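Uncharacterized conserved protein of COG5135 (Nostoc punctiforme, PDB 2I51) binds flavin mononucleotide between its two subunits and is probably an oxidoreductase related to pyridoxamine 5'-phosphate oxidase. Local coordinates at residues H13-N18 against W79-T84; Q72-I77 against R89-L94. All coordinates share one frame; numbering follows the deposited sequence.

Both interactions use strand 74-81 of the antiparallel sheet, and their centres lie about 21 Å apart. Interaction 2 pairs the start of this strand with strand 86-97. Interaction 1 packs the end of the strand, and the turn that follows, against the end of helix 8-17. The same FMN is touched by both, at different ends. Tyr80 of interaction 1 meets the dimethylbenzene end of the flavin, where Tyr80 CD1 is 3.7 Å from FMN C8M. Arg89 of interaction 2 holds the phosphate, with Arg89 NH1 3.1 Å from FMN O3P. The second subunit reaches both contacts and supplies further hydrogen bonds to FMN, among them those of Arg41 and Lys65 of that subunit.

Interaction 1: H13-N18 against W79-T84; sequences HALHRN and WYFPNT. With FMN (flavin mononucleotide), chain P; EDO (1,2-ethanediol), chain D.
Asn18 uses both ends of its amide to join the end of the helix to the turn after the strand. Its OD1 takes the backbone N-H of Asn83 in the plane of the amide carbonyl, with Asn18 OD1 and Asn83 N 2.8 Å apart. Asn18 ND2 gives a nearly straight hydrogen bond to Thr84 OG1, 3.0 Å long (164° at the hydrogen). Asn18 ND2 also bonds back to Ala14 O at 2.8 Å. Three bonds thus fix the rotation of the amide. CG of Asn18 lies anti to its carbonyl carbon (chi1 -70°), which brings the amide across to the turn. Asn83 ND2 adds a weak bond to Arg17 O.

Beside the amide, the methyl of Ala14 sits over the centre of the Phe81 ring. This is a CH-pi contact, with Ala14 CB 3.6 Å from the ring centroid. Leu15 CD2 comes to the edge of the same ring and also touches Trp79 CZ2 at 3.9 Å. The contact closes the end of helix 8-17 onto the turn of the beta hairpin formed by strands 74-81 and 86-97, within the FMN-binding fold of the oxidase family. Tyr80 has its CB on the other side of the strand and packs against the flavin methyl groups and Tyr26 of the second subunit.

The guanidinium of Arg17 lies flat between two groups. His13 CE1 is over one face and Thr84 CG2 over the opposite one, with Thr84 CG2 3.6 Å from Arg17 NE. Arg17 NE also bonds to His13 O at 3.2 Å from above the carbonyl plane. Outside the two segments, Glu86 OE2 forms a salt bridge with Arg17 NH2 and a hydrogen bond with Thr84 OG1, tying the two together. Trp79 NE1 bonds to Ala24 O.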
loop_
_atom_site.group_PDB
_atom_site.type_symbol
_atom_site.label_atom_id
_atom_site.label_comp_id
_atom_site.label_asym_id
_atom_site.label_seq_id
_atom_site.Cartn_x
_atom_site.Cartn_y
_atom_site.Cartn_z
ATOM N N HIS A 13 8.775 18.795 3.354
ATOM C CA HIS A 13 9.570 18.577 4.601
ATOM C C HIS A 13 9.799 17.095 4.818
ATOM O O HIS A 13 10.869 16.715 5.316
ATOM C CB HIS A 13 8.849 19.239 5.773
ATOM C CG HIS A 13 9.664 19.307 7.025
ATOM N ND1 HIS A 13 9.145 19.187 8.305
ATOM C CD2 HIS A 13 10.948 19.694 7.178
ATOM C CE1 HIS A 13 10.120 19.418 9.184
ATOM N NE2 HIS A 13 11.218 19.715 8.515
ATOM N N ALA A 14 8.842 16.241 4.497
ATOM C CA ALA A 14 9.041 14.798 4.618
ATOM C C ALA A 14 10.073 14.310 3.612
ATOM O O ALA A 14 11.020 13.585 3.966
ATOM C CB ALA A 14 7.695 14.065 4.441
ATOM N N LEU A 15 9.945 14.759 2.363
ATOM C CA LEU A 15 10.905 14.329 1.339
ATOM C C LEU A 15 12.316 14.761 1.726
ATOM O O LEU A 15 13.272 13.979 1.653
ATOM C CB LEU A 15 10.540 14.939 -0.022
ATOM C CG LEU A 15 9.346 14.282 -0.698
ATOM C CD1 LEU A 15 8.796 15.202 -1.784
ATOM C CD2 LEU A 15 9.730 12.895 -1.257
ATOM N N HIS A 16 12.490 15.997 2.165
ATOM C CA HIS A 16 13.796 16.473 2.521
ATOM C C HIS A 16 14.422 15.684 3.672
ATOM O O HIS A 16 15.605 15.325 3.637
ATOM C CB HIS A 16 13.750 17.972 2.793
ATOM C CG HIS A 16 15.068 18.557 3.115
ATOM N ND1 HIS A 16 16.101 18.573 2.199
ATOM C CD2 HIS A 16 15.532 19.134 4.245
ATOM C CE1 HIS A 16 17.162 19.137 2.778
ATOM N NE2 HIS A 16 16.844 19.478 4.021
ATOM N N ARG A 17 13.644 15.431 4.716
ATOM C CA ARG A 17 14.168 14.775 5.904
ATOM C C ARG A 17 14.346 13.290 5.704
ATOM O O ARG A 17 14.975 12.639 6.541
ATOM C CB ARG A 17 13.275 15.039 7.099
ATOM C CG ARG A 17 13.330 16.434 7.612
ATOM C CD ARG A 17 12.508 16.593 8.847
ATOM N NE ARG A 17 11.123 16.327 8.508
ATOM C CZ ARG A 17 10.119 16.222 9.359
ATOM N NH1 ARG A 17 10.292 16.418 10.644
ATOM N NH2 ARG A 17 8.906 15.955 8.873
ATOM N N ASN A 18 13.873 12.761 4.596
ATOM C CA ASN A 18 14.054 11.351 4.234
ATOM C C ASN A 18 14.964 11.134 3.028
ATOM O O ASN A 18 15.034 10.025 2.499
ATOM C CB ASN A 18 12.702 10.646 4.033
ATOM C CG ASN A 18 11.959 10.452 5.314
ATOM O OD1 ASN A 18 11.980 9.350 5.873
ATOM N ND2 ASN A 18 11.305 11.478 5.814
ATOM N N TRP A 79 1.670 6.476 1.754
ATOM C CA TRP A 79 3.093 6.847 1.624
ATOM C C TRP A 79 3.682 6.990 3.020
ATOM O O TRP A 79 3.283 7.886 3.778
ATOM C CB TRP A 79 3.176 8.123 0.874
ATOM C CG TRP A 79 4.548 8.533 0.364
ATOM C CD1 TRP A 79 5.753 7.892 0.511
ATOM C CD2 TRP A 79 4.781 9.656 -0.500
ATOM N NE1 TRP A 79 6.722 8.562 -0.238
ATOM C CE2 TRP A 79 6.144 9.615 -0.873
ATOM C CE3 TRP A 79 3.959 10.628 -1.060
ATOM C CZ2 TRP A 79 6.700 10.569 -1.748
ATOM C CZ3 TRP A 79 4.510 11.600 -1.848
ATOM C CH2 TRP A 79 5.851 11.541 -2.195
ATOM N N TYR A 80 4.587 6.094 3.370
ATOM C CA TYR A 80 5.218 6.078 4.663
ATOM C C TYR A 80 6.669 6.514 4.554
ATOM O O TYR A 80 7.439 6.028 3.681
ATOM C CB TYR A 80 5.125 4.674 5.347
ATOM C CG TYR A 80 5.760 4.643 6.686
ATOM C CD1 TYR A 80 5.218 5.390 7.728
ATOM C CD2 TYR A 80 6.949 3.968 6.937
ATOM C CE1 TYR A 80 5.816 5.468 8.965
ATOM C CE2 TYR A 80 7.563 4.031 8.197
ATOM C CZ TYR A 80 6.979 4.767 9.229
ATOM O OH TYR A 80 7.563 4.866 10.447
ATOM N N PHE A 81 7.066 7.429 5.433
ATOM C CA PHE A 81 8.403 8.025 5.471
ATOM C C PHE A 81 9.123 7.507 6.695
ATOM O O PHE A 81 8.828 7.885 7.804
ATOM C CB PHE A 81 8.271 9.544 5.533
ATOM C CG PHE A 81 7.879 10.161 4.229
ATOM C CD1 PHE A 81 8.818 10.511 3.304
ATOM C CD2 PHE A 81 6.542 10.361 3.915
ATOM C CE1 PHE A 81 8.448 11.113 2.070
ATOM C CE2 PHE A 81 6.153 10.907 2.710
ATOM C CZ PHE A 81 7.095 11.320 1.795
ATOM N N PRO A 82 10.078 6.576 6.491
ATOM C CA PRO A 82 10.615 5.870 7.632
ATOM C C PRO A 82 11.502 6.619 8.589
ATOM O O PRO A 82 11.530 6.284 9.772
ATOM C CB PRO A 82 11.356 4.678 7.000
ATOM C CG PRO A 82 10.888 4.547 5.704
ATOM C CD PRO A 82 10.510 5.975 5.222
ATOM N N ASN A 83 12.181 7.667 8.129
ATOM C CA ASN A 83 13.093 8.395 9.009
ATOM C C ASN A 83 12.334 9.335 9.946
ATOM O O ASN A 83 12.763 9.646 11.027
ATOM C CB ASN A 83 14.027 9.279 8.195
ATOM C CG ASN A 83 15.370 8.696 7.983
ATOM O OD1 ASN A 83 15.672 7.601 8.441
ATOM N ND2 ASN A 83 16.212 9.449 7.263
ATOM N N THR A 84 11.209 9.852 9.481
ATOM C CA THR A 84 10.406 10.760 10.261
ATOM C C THR A 84 9.134 10.148 10.827
ATOM O O THR A 84 8.437 10.817 11.579
ATOM C CB THR A 84 10.044 11.988 9.421
ATOM O OG1 THR A 84 9.459 11.564 8.200
ATOM C CG2 THR A 84 11.328 12.831 9.108
HETATM N N1 FMN P . -3.415 1.287 12.503
HETATM C C2 FMN P . -3.937 0.092 12.973
HETATM O O2 FMN P . -5.159 -0.064 13.086
HETATM N N3 FMN P . -3.106 -0.947 13.266
HETATM C C4 FMN P . -1.734 -0.891 13.202
HETATM O O4 FMN P . -1.021 -1.889 13.358
HETATM C C4A FMN P . -1.191 0.305 12.741
HETATM N N5 FMN P . 0.194 0.433 12.653
HETATM C C5A FMN P . 0.694 1.570 12.017
HETATM C C6 FMN P . 2.057 1.674 11.787
HETATM C C7 FMN P . 2.612 2.807 11.177
HETATM C C7M FMN P . 4.088 2.825 10.819
HETATM C C8 FMN P . 1.779 3.847 10.796
HETATM C C8M FMN P . 2.315 4.985 9.917
HETATM C C9 FMN P . 0.428 3.766 11.053
HETATM C C9A FMN P . -0.147 2.634 11.667
HETATM N N10 FMN P . -1.522 2.560 11.942
HETATM C C10 FMN P . -2.064 1.359 12.400
HETATM C "C1'" FMN P . -2.465 3.691 11.692
HETATM C "C2'" FMN P . -3.131 3.480 10.351
HETATM O "O2'" FMN P . -2.199 3.683 9.251
HETATM C "C3'" FMN P . -4.370 4.381 10.188
HETATM O "O3'" FMN P . -4.008 5.756 10.411
HETATM C "C4'" FMN P . -5.400 3.986 11.232
HETATM O "O4'" FMN P . -5.520 2.576 11.420
HETATM C "C5'" FMN P . -6.735 4.495 10.736
HETATM O "O5'" FMN P . -7.080 3.881 9.521
HETATM P P FMN P . -8.566 3.787 8.969
HETATM O O1P FMN P . -9.306 2.763 9.789
HETATM O O2P FMN P . -9.106 5.192 9.227
HETATM O O3P FMN P . -8.485 3.441 7.530
HETATM C C1 EDO D . 15.246 11.890 11.218
HETATM O O1 EDO D . 14.104 12.515 11.813
HETATM C C2 EDO D . 15.847 12.794 10.157
HETATM O O2 EDO D . 15.356 14.114 10.364
#

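Interaction 2: Q72-I77 against R89-L94; sequences QPWAEI and RMAGDL. With FMN (flavin mononucleotide), chain P; EDO (1,2-ethanediol), chain G; EDO (1,2-ethanediol), chain O.
The two strands run antiparallel at 169°, with Ala75-Gly92 and Ile77-Met90 as hydrogen-bonded pairs and Trp74-Asp93 and Glu76-Ala91 as non-hydrogen-bonded pairs. Ala75 N meets Gly92 O at 3.0 Å. One further bond, from Leu94 N to Pro73 O, lies just before the first bridge.

Trp74 has CG anti to its backbone N (chi1 -174°). Its indole lies flat over the backbone at Gly92. Gly92 CA makes a CH-pi contact with the six-membered ring, 3.7 Å from its centroid, and Gly92 O is over the same face. The carboxylate of Asp93 stands almost perpendicular to the indole, with Asp93 OD1 3.4 Å from Trp74 CE3 at the ring edge. Arg37 of the second subunit makes a cation-pi contact with this indole.

Glu76 lies on the same face as Trp74. Arg89 approaches it side-on. Two of its nitrogens grip a single oxygen, Arg89 NH2 at 3.0 Å and Arg89 NE at 3.2 Å from Glu76 OE2. The NH2 bond uses the syn lone pair, whereas NE comes from above the carboxylate plane, 52° from that of the guanidinium. Asn40 N of the second subunit also bonds to Glu76 OE2. The Arg89 chain is bent at chi3, which turns NE and NH2 to the same oxygen.

Ala75, Ile77 and the selenomethionine Met90 pack on the other face, against Leu29, Leu55 and Leu160 of the neighbouring strands. Ile77 and Met90 lie side by side. Leu94 meets Ala75 there, with Ala75 CB and Leu94 CD1 tight at 3.4 Å.

Arg89 NH1 also bonds to the FMN phosphate, and Arg89 NH2 adds a weak bond. Glu76 is therefore a second-shell residue that probably helps orient Arg89 in the phosphate site. The whole is a beta hairpin carrying part of the intersubunit FMN pocket.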
loop_
_atom_site.group_PDB
_atom_site.type_symbol
_atom_site.label_atom_id
_atom_site.label_comp_id
_atom_site.label_asym_id
_atom_site.label_seq_id
_atom_site.Cartn_x
_atom_site.Cartn_y
_atom_site.Cartn_z
ATOM N N GLN A 72 -12.054 2.433 -13.242
ATOM C CA GLN A 72 -12.332 3.179 -12.015
ATOM C C GLN A 72 -11.092 4.004 -11.698
ATOM O O GLN A 72 -10.140 3.503 -11.112
ATOM C CB GLN A 72 -12.698 2.233 -10.888
ATOM C CG GLN A 72 -12.693 2.776 -9.437
ATOM C CD GLN A 72 -13.616 3.909 -9.179
ATOM O OE1 GLN A 72 -13.396 5.026 -9.630
ATOM N NE2 GLN A 72 -14.680 3.638 -8.422
ATOM N N PRO A 73 -11.094 5.256 -12.137
ATOM C CA PRO A 73 -9.904 6.070 -11.957
ATOM C C PRO A 73 -9.641 6.503 -10.455
ATOM O O PRO A 73 -8.651 7.098 -10.142
ATOM C CB PRO A 73 -10.106 7.190 -13.013
ATOM C CG PRO A 73 -11.568 7.294 -13.222
ATOM C CD PRO A 73 -12.154 5.930 -12.916
ATOM N N TRP A 74 -10.529 6.239 -9.517
ATOM C CA TRP A 74 -10.246 6.752 -8.176
ATOM C C TRP A 74 -9.254 5.835 -7.436
ATOM O O TRP A 74 -9.477 4.620 -7.408
ATOM C CB TRP A 74 -11.514 6.832 -7.441
ATOM C CG TRP A 74 -11.310 7.478 -6.138
ATOM C CD1 TRP A 74 -10.826 6.896 -5.008
ATOM C CD2 TRP A 74 -11.587 8.832 -5.813
ATOM N NE1 TRP A 74 -10.774 7.797 -4.004
ATOM C CE2 TRP A 74 -11.282 8.996 -4.455
ATOM C CE3 TRP A 74 -12.081 9.928 -6.537
ATOM C CZ2 TRP A 74 -11.445 10.212 -3.792
ATOM C CZ3 TRP A 74 -12.248 11.136 -5.865
ATOM C CH2 TRP A 74 -11.952 11.262 -4.522
ATOM N N ALA A 75 -8.179 6.409 -6.872
ATOM C CA ALA A 75 -7.148 5.606 -6.178
ATOM C C ALA A 75 -6.842 6.233 -4.818
ATOM O O ALA A 75 -7.164 7.401 -4.583
ATOM C CB ALA A 75 -5.903 5.485 -6.997
ATOM N N GLU A 76 -6.196 5.455 -3.949
ATOM C CA GLU A 76 -5.696 6.008 -2.721
ATOM C C GLU A 76 -4.260 5.539 -2.530
ATOM O O GLU A 76 -3.972 4.321 -2.577
ATOM C CB GLU A 76 -6.509 5.546 -1.515
ATOM C CG GLU A 76 -6.075 6.266 -0.227
ATOM C CD GLU A 76 -7.120 6.156 0.875
ATOM O OE1 GLU A 76 -8.277 6.668 0.688
ATOM O OE2 GLU A 76 -6.846 5.579 1.941
ATOM N N ILE A 77 -3.356 6.505 -2.409
ATOM C CA ILE A 77 -1.992 6.139 -2.104
ATOM C C ILE A 77 -1.773 6.176 -0.591
ATOM O O ILE A 77 -2.429 6.912 0.156
ATOM C CB ILE A 77 -0.975 6.981 -2.856
ATOM C CG1 ILE A 77 -1.164 8.463 -2.491
ATOM C CG2 ILE A 77 -1.033 6.672 -4.377
ATOM C CD1 ILE A 77 -0.001 9.353 -2.955
ATOM N N ARG A 89 -1.802 9.631 3.414
ATOM C CA ARG A 89 -2.780 8.908 2.605
ATOM C C ARG A 89 -3.420 9.937 1.708
ATOM O O ARG A 89 -3.797 11.001 2.197
ATOM C CB ARG A 89 -3.829 8.218 3.479
ATOM C CG ARG A 89 -3.247 7.119 4.301
ATOM C CD ARG A 89 -4.228 6.643 5.376
ATOM N NE ARG A 89 -5.443 6.090 4.759
ATOM C CZ ARG A 89 -6.488 5.604 5.429
ATOM N NH1 ARG A 89 -6.493 5.732 6.706
ATOM N NH2 ARG A 89 -7.533 5.074 4.777
HETATM N N MSE A 90 -3.468 9.703 0.421
HETATM C CA MSE A 90 -3.985 10.686 -0.514
HETATM C C MSE A 90 -4.903 10.006 -1.499
HETATM O O MSE A 90 -4.516 9.061 -2.178
HETATM C CB MSE A 90 -2.875 11.400 -1.272
HETATM C CG MSE A 90 -1.893 12.128 -0.408
HETATM SE SE MSE A 90 -0.803 13.173 -1.595
HETATM C CE MSE A 90 0.600 13.712 -0.364
ATOM N N ALA A 91 -6.126 10.504 -1.566
ATOM C CA ALA A 91 -7.156 9.898 -2.391
ATOM C C ALA A 91 -7.604 10.882 -3.440
ATOM O O ALA A 91 -7.747 12.053 -3.152
ATOM C CB ALA A 91 -8.320 9.529 -1.562
ATOM N N GLY A 92 -7.822 10.405 -4.658
ATOM C CA GLY A 92 -8.330 11.264 -5.709
ATOM C C GLY A 92 -8.319 10.563 -7.044
ATOM O O GLY A 92 -8.160 9.349 -7.129
ATOM N N ASP A 93 -8.592 11.347 -8.078
ATOM C CA ASP A 93 -8.751 10.762 -9.397
ATOM C C ASP A 93 -7.428 10.652 -10.126
ATOM O O ASP A 93 -6.543 11.490 -10.022
ATOM C CB ASP A 93 -9.727 11.541 -10.251
ATOM C CG ASP A 93 -11.161 11.216 -9.925
ATOM O OD1 ASP A 93 -11.572 10.022 -9.945
ATOM O OD2 ASP A 93 -11.863 12.178 -9.648
ATOM N N LEU A 94 -7.300 9.528 -10.808
ATOM C CA LEU A 94 -6.194 9.249 -11.672
ATOM C C LEU A 94 -6.462 9.679 -13.095
ATOM O O LEU A 94 -7.544 9.559 -13.593
ATOM C CB LEU A 94 -5.869 7.756 -11.684
ATOM C CG LEU A 94 -5.364 7.193 -10.338
ATOM C CD1 LEU A 94 -5.331 5.637 -10.345
ATOM C CD2 LEU A 94 -4.016 7.774 -9.947
HETATM N N1 FMN P . -3.415 1.287 12.503
HETATM C C2 FMN P . -3.937 0.092 12.973
HETATM O O2 FMN P . -5.159 -0.064 13.086
HETATM N N3 FMN P . -3.106 -0.947 13.266
HETATM C C4 FMN P . -1.734 -0.891 13.202
HETATM O O4 FMN P . -1.021 -1.889 13.358
HETATM C C4A FMN P . -1.191 0.305 12.741
HETATM N N5 FMN P . 0.194 0.433 12.653
HETATM C C5A FMN P . 0.694 1.570 12.017
HETATM C C6 FMN P . 2.057 1.674 11.787
HETATM C C7 FMN P . 2.612 2.807 11.177
HETATM C C7M FMN P . 4.088 2.825 10.819
HETATM C C8 FMN P . 1.779 3.847 10.796
HETATM C C8M FMN P . 2.315 4.985 9.917
HETATM C C9 FMN P . 0.428 3.766 11.053
HETATM C C9A FMN P . -0.147 2.634 11.667
HETATM N N10 FMN P . -1.522 2.560 11.942
HETATM C C10 FMN P . -2.064 1.359 12.400
HETATM C "C1'" FMN P . -2.465 3.691 11.692
HETATM C "C2'" FMN P . -3.131 3.480 10.351
HETATM O "O2'" FMN P . -2.199 3.683 9.251
HETATM C "C3'" FMN P . -4.370 4.381 10.188
HETATM O "O3'" FMN P . -4.008 5.756 10.411
HETATM C "C4'" FMN P . -5.400 3.986 11.232
HETATM O "O4'" FMN P . -5.520 2.576 11.420
HETATM C "C5'" FMN P . -6.735 4.495 10.736
HETATM O "O5'" FMN P . -7.080 3.881 9.521
HETATM P P FMN P . -8.566 3.787 8.969
HETATM O O1P FMN P . -9.306 2.763 9.789
HETATM O O2P FMN P . -9.106 5.192 9.227
HETATM O O3P FMN P . -8.485 3.441 7.530
HETATM C C1 EDO G . -8.143 10.097 3.612
HETATM O O1 EDO G . -7.589 8.800 3.878
HETATM C C2 EDO G . -7.186 10.594 2.555
HETATM O O2 EDO G . -7.012 9.551 1.617
HETATM C C1 EDO O . -11.509 8.161 2.770
HETATM O O1 EDO O . -10.732 8.270 1.563
HETATM C C2 EDO O . -11.113 6.835 3.369
HETATM O O2 EDO O . -10.060 6.351 2.515
HETATM O O HOH W 1 -13.920 7.647 -10.327
#